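Local structure of ribosomal RNA small subunit methyltransferase Nep1 (Archaeoglobus fulgidus, 3O7B) at residues S28-E38 with D104-E115. The protein probably methylates N1 of a specific pseudouridine in 16S rRNA, with S-adenosyl-L-methionine as methyl donor, during biogenesis of the small ribosomal subunit. Residues are numbered along the deposited sequence; the frame is centred on the assembly and turned at random.
Sequences SAFVFLEASLE and DFEVYVHTLNGE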
loop_
_atom_site.group_PDB
_atom_site.type_symbol
_atom_site.label_atom_id
_atom_site.label_comp_id
_atom_site.label_asym_id
_atom_site.label_seq_id
_atom_site.Cartn_x
_atom_site.Cartn_y
_atom_site.Cartn_z
ATOM N N SER A 28 -1.247 0.663 23.722
ATOM C CA SER A 28 -1.256 -0.410 22.737
ATOM C C SER A 28 -0.103 -0.287 21.758
ATOM O O SER A 28 0.579 0.741 21.683
ATOM C CB SER A 28 -2.597 -0.467 22.000
ATOM O OG SER A 28 -3.619 -0.882 22.900
ATOM N N ALA A 29 0.128 -1.365 21.030
ATOM C CA ALA A 29 1.130 -1.401 19.983
ATOM C C ALA A 29 0.662 -2.272 18.843
ATOM O O ALA A 29 -0.067 -3.236 19.042
ATOM C CB ALA A 29 2.457 -1.960 20.525
ATOM N N PHE A 30 1.149 -1.961 17.646
ATOM C CA PHE A 30 1.069 -2.846 16.507
ATOM C C PHE A 30 2.449 -3.358 16.206
ATOM O O PHE A 30 3.412 -2.568 16.201
ATOM C CB PHE A 30 0.555 -2.089 15.276
ATOM C CG PHE A 30 -0.923 -1.866 15.269
ATOM C CD1 PHE A 30 -1.747 -2.606 14.408
ATOM C CD2 PHE A 30 -1.507 -0.892 16.090
ATOM C CE1 PHE A 30 -3.121 -2.378 14.366
ATOM C CE2 PHE A 30 -2.901 -0.674 16.056
ATOM C CZ PHE A 30 -3.689 -1.426 15.199
ATOM N N VAL A 31 2.569 -4.674 16.014
ATOM C CA VAL A 31 3.837 -5.306 15.739
ATOM C C VAL A 31 3.731 -6.108 14.457
ATOM O O VAL A 31 2.939 -7.063 14.375
ATOM C CB VAL A 31 4.280 -6.269 16.899
ATOM C CG1 VAL A 31 5.658 -6.819 16.641
ATOM C CG2 VAL A 31 4.197 -5.551 18.238
ATOM N N PHE A 32 4.532 -5.750 13.457
ATOM C CA PHE A 32 4.634 -6.560 12.256
ATOM C C PHE A 32 5.685 -7.610 12.463
ATOM O O PHE A 32 6.820 -7.292 12.836
ATOM C CB PHE A 32 4.894 -5.678 11.028
ATOM C CG PHE A 32 3.743 -4.749 10.738
ATOM C CD1 PHE A 32 2.551 -5.252 10.232
ATOM C CD2 PHE A 32 3.835 -3.381 11.025
ATOM C CE1 PHE A 32 1.446 -4.417 10.023
ATOM C CE2 PHE A 32 2.729 -2.532 10.794
ATOM C CZ PHE A 32 1.544 -3.063 10.288
ATOM N N LEU A 33 5.285 -8.858 12.267
ATOM C CA LEU A 33 6.135 -10.019 12.589
ATOM C C LEU A 33 6.828 -10.604 11.395
ATOM O O LEU A 33 6.242 -10.735 10.302
ATOM C CB LEU A 33 5.293 -11.113 13.246
ATOM C CG LEU A 33 4.680 -10.795 14.593
ATOM C CD1 LEU A 33 3.872 -12.006 15.042
ATOM C CD2 LEU A 33 5.756 -10.444 15.652
ATOM N N GLU A 34 8.088 -10.995 11.593
ATOM C CA GLU A 34 8.877 -11.655 10.557
ATOM C C GLU A 34 8.854 -10.846 9.258
ATOM O O GLU A 34 8.737 -11.398 8.151
ATOM C CB GLU A 34 8.409 -13.102 10.338
ATOM C CG GLU A 34 8.694 -13.998 11.547
ATOM C CD GLU A 34 8.258 -15.419 11.337
ATOM O OE1 GLU A 34 8.088 -15.831 10.169
ATOM O OE2 GLU A 34 8.107 -16.127 12.361
ATOM N N ALA A 35 9.001 -9.530 9.401
ATOM C CA ALA A 35 9.007 -8.677 8.206
ATOM C C ALA A 35 10.180 -9.028 7.319
ATOM O O ALA A 35 11.306 -9.297 7.784
ATOM C CB ALA A 35 9.025 -7.220 8.577
ATOM N N SER A 36 9.912 -9.033 6.020
ATOM C CA SER A 36 10.839 -9.493 5.007
ATOM C C SER A 36 11.793 -8.354 4.660
ATOM O O SER A 36 11.762 -7.781 3.550
ATOM C CB SER A 36 10.020 -9.956 3.797
ATOM O OG SER A 36 10.805 -10.679 2.876
ATOM N N LEU A 37 12.641 -8.021 5.632
ATOM C CA LEU A 37 13.463 -6.830 5.602
ATOM C C LEU A 37 14.861 -7.198 6.088
ATOM O O LEU A 37 15.072 -7.466 7.277
ATOM C CB LEU A 37 12.812 -5.811 6.521
ATOM C CG LEU A 37 13.057 -4.329 6.473
ATOM C CD1 LEU A 37 12.515 -3.771 5.168
ATOM C CD2 LEU A 37 12.326 -3.734 7.646
ATOM N N GLU A 38 15.799 -7.237 5.152
ATOM C CA GLU A 38 17.189 -7.581 5.447
ATOM C C GLU A 38 18.105 -7.105 4.337
ATOM O O GLU A 38 17.677 -6.963 3.179
ATOM C CB GLU A 38 17.341 -9.104 5.628
ATOM C CG GLU A 38 17.269 -9.920 4.342
ATOM C CD GLU A 38 17.166 -11.400 4.606
ATOM O OE1 GLU A 38 18.039 -11.914 5.345
ATOM O OE2 GLU A 38 16.227 -12.044 4.098
ATOM N N ASP A 104 -2.796 6.672 19.710
ATOM C CA ASP A 104 -2.677 6.000 21.025
ATOM C C ASP A 104 -1.962 4.651 20.963
ATOM O O ASP A 104 -2.184 3.759 21.807
ATOM C CB ASP A 104 -4.070 5.788 21.647
ATOM C CG ASP A 104 -4.832 4.617 21.022
ATOM O OD1 ASP A 104 -4.601 4.326 19.831
ATOM O OD2 ASP A 104 -5.648 3.977 21.730
ATOM N N PHE A 105 -1.140 4.479 19.941
ATOM C CA PHE A 105 -0.381 3.251 19.828
ATOM C C PHE A 105 1.043 3.478 19.354
ATOM O O PHE A 105 1.372 4.478 18.699
ATOM C CB PHE A 105 -1.110 2.213 18.955
ATOM C CG PHE A 105 -1.340 2.649 17.519
ATOM C CD1 PHE A 105 -0.364 2.443 16.551
ATOM C CD2 PHE A 105 -2.565 3.199 17.138
ATOM C CE1 PHE A 105 -0.593 2.814 15.221
ATOM C CE2 PHE A 105 -2.809 3.567 15.812
ATOM C CZ PHE A 105 -1.818 3.388 14.859
ATOM N N GLU A 106 1.897 2.546 19.731
ATOM C CA GLU A 106 3.257 2.451 19.231
ATOM C C GLU A 106 3.305 1.464 18.072
ATOM O O GLU A 106 2.396 0.642 17.919
ATOM C CB GLU A 106 4.222 1.966 20.317
ATOM C CG GLU A 106 4.515 2.927 21.452
ATOM C CD GLU A 106 5.687 2.423 22.303
ATOM O OE1 GLU A 106 5.550 1.386 23.013
ATOM O OE2 GLU A 106 6.768 3.046 22.250
ATOM N N VAL A 107 4.379 1.538 17.288
ATOM C CA VAL A 107 4.588 0.697 16.115
ATOM C C VAL A 107 5.964 0.072 16.120
ATOM O O VAL A 107 6.979 0.767 16.284
ATOM C CB VAL A 107 4.415 1.525 14.812
ATOM C CG1 VAL A 107 4.699 0.676 13.582
ATOM C CG2 VAL A 107 3.025 2.089 14.763
ATOM N N TYR A 108 6.004 -1.253 15.965
ATOM C CA TYR A 108 7.244 -1.988 15.877
ATOM C C TYR A 108 7.269 -2.887 14.672
ATOM O O TYR A 108 6.216 -3.378 14.231
ATOM C CB TYR A 108 7.436 -2.893 17.110
ATOM C CG TYR A 108 7.562 -2.149 18.411
ATOM C CD1 TYR A 108 8.811 -1.750 18.869
ATOM C CD2 TYR A 108 6.443 -1.822 19.162
ATOM C CE1 TYR A 108 8.948 -1.073 20.070
ATOM C CE2 TYR A 108 6.575 -1.146 20.377
ATOM C CZ TYR A 108 7.840 -0.777 20.809
ATOM O OH TYR A 108 8.020 -0.093 22.004
ATOM N N VAL A 109 8.472 -3.131 14.170
ATOM C CA VAL A 109 8.684 -4.099 13.116
ATOM C C VAL A 109 9.692 -5.119 13.645
ATOM O O VAL A 109 10.785 -4.749 14.078
ATOM C CB VAL A 109 9.217 -3.432 11.822
ATOM C CG1 VAL A 109 9.546 -4.491 10.761
ATOM C CG2 VAL A 109 8.202 -2.436 11.276
ATOM N N HIS A 110 9.294 -6.391 13.663
ATOM C CA HIS A 110 10.178 -7.495 13.984
ATOM C C HIS A 110 10.567 -8.116 12.658
ATOM O O HIS A 110 9.685 -8.436 11.845
ATOM C CB HIS A 110 9.394 -8.456 14.894
ATOM C CG HIS A 110 9.883 -9.867 14.904
ATOM N ND1 HIS A 110 10.878 -10.335 15.744
ATOM C CD2 HIS A 110 9.436 -10.937 14.206
ATOM C CE1 HIS A 110 11.027 -11.636 15.539
ATOM N NE2 HIS A 110 10.168 -12.023 14.612
ATOM N N THR A 111 11.855 -8.247 12.395
ATOM C CA THR A 111 12.290 -8.779 11.106
ATOM C C THR A 111 12.452 -10.303 11.148
ATOM O O THR A 111 12.472 -10.912 12.237
ATOM C CB THR A 111 13.606 -8.162 10.626
ATOM O OG1 THR A 111 14.672 -8.694 11.428
ATOM C CG2 THR A 111 13.586 -6.649 10.744
ATOM N N LEU A 112 12.586 -10.900 9.963
ATOM C CA LEU A 112 12.829 -12.343 9.824
ATOM C C LEU A 112 14.039 -12.811 10.593
ATOM O O LEU A 112 14.118 -13.993 10.938
ATOM C CB LEU A 112 13.069 -12.705 8.365
ATOM C CG LEU A 112 11.852 -12.803 7.478
ATOM C CD1 LEU A 112 12.314 -12.887 6.031
ATOM C CD2 LEU A 112 11.033 -14.027 7.867
ATOM N N ASN A 113 14.990 -11.908 10.806
ATOM C CA ASN A 113 16.232 -12.233 11.513
ATOM C C ASN A 113 16.179 -11.902 13.001
ATOM O O ASN A 113 17.195 -12.005 13.705
ATOM C CB ASN A 113 17.424 -11.571 10.815
ATOM C CG ASN A 113 17.635 -12.110 9.406
ATOM O OD1 ASN A 113 17.821 -11.344 8.449
ATOM N ND2 ASN A 113 17.583 -13.436 9.263
ATOM N N GLY A 114 15.000 -11.508 13.477
ATOM C CA GLY A 114 14.753 -11.267 14.899
ATOM C C GLY A 114 15.072 -9.880 15.425
ATOM O O GLY A 114 14.978 -9.628 16.639
ATOM N N GLU A 115 15.434 -8.963 14.526
ATOM C CA GLU A 115 15.726 -7.592 14.935
ATOM C C GLU A 115 14.423 -6.855 15.231
ATOM O O GLU A 115 13.381 -7.180 14.646
ATOM C CB GLU A 115 16.490 -6.851 13.846
ATOM C CG GLU A 115 17.807 -7.486 13.494
ATOM C CD GLU A 115 18.106 -7.388 12.023
ATOM O OE1 GLU A 115 17.225 -7.750 11.195
ATOM O OE2 GLU A 115 19.228 -6.958 11.683
#
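Ala35 O is gripped by three groups: Leu112 N donates to it across the contact at 3.0 Å, Leu37 N adds a weak bond from two residues on, and Thr111 CA brings a C-H···O contact. Ala35 N donates to His110 O at 2.8 Å, in the carbonyl plane. Glu34, with positive phi, is the extra residue of a beta bulge, and its N would make this bond in a regular ladder. Glu34 CB then rests on Leu112 CD2, and its carboxylate turns to Lys83, Thr205 and Phe202 N. Before the bulge, residues 28-32 pair in parallel with 105-109, bonds alternating along the ladder. The connection is a beta-alpha-beta crossover in the SPOUT methyltransferase sheet, with helix 87-98 packed on the face bearing Phe30, Phe32, Phe105 and Val107. On that face Phe30 meets Phe105 edge-to-face, centroids 4.8 Å apart and planes at 57°. Phe30 CD2 sits 3.6 Å above the Phe105 ring plane; the Phe105 ring is placed under it by a chi1 of 62°, with CG between backbone N and carbonyl carbon. Ala35 CB presses on Val109 CG1 at 3.5 Å. Thr111 CB lies 3.7 Å from the buried Leu37 O, which has no polar partner, while OG1 accepts from Asn113 N in an ST turn and from Glu115 N, and donates to Glu115 OE1 at 2.7 Å. A valine in place of Thr111 would probably leave both amides without this acceptor and free the Glu115 carboxylate to swing away. Ser36 OG bonds to Lys83 O and to the N of Arg86, a residue predicted to contact rRNA.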